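Local atomic coordinates of prophenoloxidase b (Marsupenaeus japonicus, PDB entry 3WKY), a protein that is the crustacean haemolymph precursor of a type 3 copper phenoloxidase, which probably oxidises phenols to quinones. Residues T164-E169 against D469-H474. Sequence-based numbering, arbitrary orientation.
With NAG (2-acetamido-2-deoxy-beta-D-glucopyranose), chain H; NAG (2-acetamido-2-deoxy-beta-D-glucopyranose), chain C; EDO (1,2-ethanediol), chain L.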
loop_
_atom_site.group_PDB
_atom_site.type_symbol
_atom_site.label_atom_id
_atom_site.label_comp_id
_atom_site.label_asym_id
_atom_site.label_seq_id
_atom_site.Cartn_x
_atom_site.Cartn_y
_atom_site.Cartn_z
ATOM N N THR A 164 37.614 46.839 16.936
ATOM C CA THR A 164 36.542 47.447 16.152
ATOM C C THR A 164 36.106 46.605 14.951
ATOM O O THR A 164 35.099 46.908 14.306
ATOM C CB THR A 164 36.931 48.850 15.664
ATOM O OG1 THR A 164 38.110 48.760 14.857
ATOM C CG2 THR A 164 37.201 49.767 16.844
ATOM N N GLU A 165 36.869 45.561 14.643
ATOM C CA GLU A 165 36.527 44.677 13.533
ATOM C C GLU A 165 36.602 43.214 13.935
ATOM O O GLU A 165 37.490 42.806 14.688
ATOM C CB GLU A 165 37.450 44.918 12.335
ATOM C CG GLU A 165 37.327 46.291 11.707
ATOM C CD GLU A 165 38.172 46.433 10.456
ATOM O OE1 GLU A 165 37.829 45.807 9.430
ATOM O OE2 GLU A 165 39.183 47.163 10.505
ATOM N N VAL A 166 35.661 42.427 13.433
ATOM C CA VAL A 166 35.728 40.982 13.584
ATOM C C VAL A 166 35.358 40.339 12.248
ATOM O O VAL A 166 34.608 40.915 11.458
ATOM C CB VAL A 166 34.811 40.482 14.724
ATOM C CG1 VAL A 166 33.358 40.755 14.404
ATOM C CG2 VAL A 166 35.024 39.007 14.975
ATOM N N VAL A 167 35.918 39.168 11.977
ATOM C CA VAL A 167 35.571 38.418 10.779
ATOM C C VAL A 167 35.116 37.037 11.213
ATOM O O VAL A 167 35.765 36.400 12.044
ATOM C CB VAL A 167 36.766 38.294 9.819
ATOM C CG1 VAL A 167 36.377 37.493 8.582
ATOM C CG2 VAL A 167 37.270 39.670 9.411
ATOM N N VAL A 168 33.983 36.587 10.687
ATOM C CA VAL A 168 33.552 35.215 10.920
ATOM C C VAL A 168 33.390 34.511 9.572
ATOM O O VAL A 168 33.078 35.157 8.569
ATOM C CB VAL A 168 32.254 35.148 11.766
ATOM C CG1 VAL A 168 31.041 35.569 10.954
ATOM C CG2 VAL A 168 32.065 33.762 12.333
ATOM N N GLU A 169 33.630 33.201 9.540
ATOM C CA GLU A 169 33.498 32.445 8.296
ATOM C C GLU A 169 32.900 31.053 8.490
ATOM O O GLU A 169 32.842 30.544 9.609
ATOM C CB GLU A 169 34.838 32.361 7.569
ATOM C CG GLU A 169 35.810 31.337 8.112
ATOM C CD GLU A 169 37.022 31.176 7.209
ATOM O OE1 GLU A 169 38.149 31.467 7.667
ATOM O OE2 GLU A 169 36.847 30.763 6.040
ATOM N N ASP A 469 29.325 52.156 20.829
ATOM C CA ASP A 469 30.214 51.082 20.399
ATOM C C ASP A 469 30.557 51.214 18.923
ATOM O O ASP A 469 29.711 51.584 18.107
ATOM C CB ASP A 469 29.584 49.714 20.648
ATOM C CG ASP A 469 29.328 49.451 22.110
ATOM O OD1 ASP A 469 29.991 50.096 22.951
ATOM O OD2 ASP A 469 28.468 48.598 22.417
ATOM N N ASN A 470 31.807 50.911 18.598
ATOM C CA ASN A 470 32.298 50.958 17.232
ATOM C C ASN A 470 32.679 49.540 16.825
ATOM O O ASN A 470 33.764 49.055 17.162
ATOM C CB ASN A 470 33.509 51.893 17.166
ATOM C CG ASN A 470 34.134 51.966 15.789
ATOM O OD1 ASN A 470 33.475 51.735 14.775
ATOM N ND2 ASN A 470 35.425 52.302 15.754
ATOM N N ILE A 471 31.773 48.862 16.124
ATOM C CA ILE A 471 31.992 47.462 15.776
ATOM C C ILE A 471 31.508 47.149 14.358
ATOM O O ILE A 471 30.427 47.578 13.946
ATOM C CB ILE A 471 31.329 46.517 16.813
ATOM C CG1 ILE A 471 31.610 45.050 16.479
ATOM C CG2 ILE A 471 29.834 46.775 16.904
ATOM C CD1 ILE A 471 33.088 44.701 16.420
ATOM N N THR A 472 32.347 46.443 13.608
ATOM C CA THR A 472 32.010 45.990 12.261
ATOM C C THR A 472 32.216 44.485 12.180
ATOM O O THR A 472 33.265 43.979 12.587
ATOM C CB THR A 472 32.898 46.665 11.194
ATOM O OG1 THR A 472 32.590 48.063 11.124
ATOM C CG2 THR A 472 32.673 46.034 9.817
ATOM N N VAL A 473 31.223 43.775 11.654
ATOM C CA VAL A 473 31.338 42.333 11.515
ATOM C C VAL A 473 31.435 41.986 10.043
ATOM O O VAL A 473 30.506 42.240 9.268
ATOM C CB VAL A 473 30.145 41.598 12.150
ATOM C CG1 VAL A 473 30.237 40.105 11.877
ATOM C CG2 VAL A 473 30.107 41.861 13.651
ATOM N N HIS A 474 32.579 41.434 9.659
ATOM C CA HIS A 474 32.780 40.972 8.296
ATOM C C HIS A 474 32.409 39.498 8.236
ATOM O O HIS A 474 32.662 38.749 9.189
ATOM C CB HIS A 474 34.236 41.169 7.871
ATOM C CG HIS A 474 34.663 42.604 7.831
ATOM N ND1 HIS A 474 34.262 43.470 6.836
ATOM C CD2 HIS A 474 35.457 43.323 8.661
ATOM C CE1 HIS A 474 34.788 44.664 7.057
ATOM N NE2 HIS A 474 35.518 44.600 8.156
HETATM C C1 NAG H . 35.867 52.692 14.439
HETATM C C2 NAG H . 36.354 54.137 14.235
HETATM C C3 NAG H . 37.247 54.383 13.010
HETATM C C4 NAG H . 38.044 53.158 12.583
HETATM C C5 NAG H . 37.100 51.966 12.577
HETATM C C6 NAG H . 37.708 50.717 11.944
HETATM C C7 NAG H . 34.796 55.795 15.112
HETATM C C8 NAG H . 33.640 56.706 14.816
HETATM N N2 NAG H . 35.188 54.997 14.122
HETATM O O3 NAG H . 38.140 55.437 13.293
HETATM O O4 NAG H . 38.592 53.362 11.298
HETATM O O5 NAG H . 36.754 51.722 13.919
HETATM O O6 NAG H . 38.296 49.904 12.932
HETATM O O7 NAG H . 35.331 55.804 16.221
HETATM C C1 NAG C . 30.691 48.461 7.702
HETATM C C2 NAG C . 31.657 49.649 7.725
HETATM C C3 NAG C . 31.118 50.753 8.616
HETATM C C4 NAG C . 29.717 51.176 8.189
HETATM C C5 NAG C . 28.782 50.015 7.830
HETATM C C6 NAG C . 27.813 50.512 6.760
HETATM C C7 NAG C . 34.069 49.224 7.497
HETATM C C8 NAG C . 35.273 48.622 8.158
HETATM N N2 NAG C . 32.957 49.251 8.231
HETATM O O3 NAG C . 31.998 51.857 8.552
HETATM O O4 NAG C . 29.134 51.910 9.245
HETATM O O5 NAG C . 29.410 48.872 7.271
HETATM O O6 NAG C . 26.536 50.764 7.294
HETATM O O7 NAG C . 34.134 49.653 6.346
HETATM C C1 EDO L . 26.025 47.795 12.848
HETATM O O1 EDO L . 27.123 47.025 13.384
HETATM C C2 EDO L . 26.391 49.248 12.553
HETATM O O2 EDO L . 26.510 49.969 13.785
#
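The imidazole of His474 meets the carboxylate end of Glu165 at its NE2 edge, giving NE2 to OE1 at 2.9 Å. The bond is bent, with an N-H...O angle of 142°; it uses the anti lone pair of OE1, and the carboxylate and ring planes are turned 61° apart. Chi1 of -64° sets CG of Glu165 beside its own backbone N, and the chain runs extended from there to the ring, on the sheet face it shares with His474. Thr472 CG2 sits over one ring face, offset toward the rim, while Val167 CG2 packs on His474 CB at 3.7 Å. An alanine in place of His474 would probably leave the Glu165 carboxylate without its mate on the neighbouring strand and freer to turn.

Beneath these side chains the backbones pair as parallel strands. Val166 N bonds to Thr472 O (3.0 Å) and Val166 O receives His474 N (2.8 Å), so Val166 bridges two alternate residues, as parallel pairing requires; Thr472 N to Thr164 O and Val168 N to His474 O extend the ladder. Strand 165-169, from the copper-containing region, thereby becomes an outermost strand, within this chain, of the Ig-like region's sheet. On the other face Val166 CG1 meets Val473 CG2 at 3.5 Å, with helix 145-160 touching Val166 through Leu154. At the N-terminal end Thr164 CG2 lies 3.3 Å from Asn470 ND2, the nitrogen that carries the N-linked sugar.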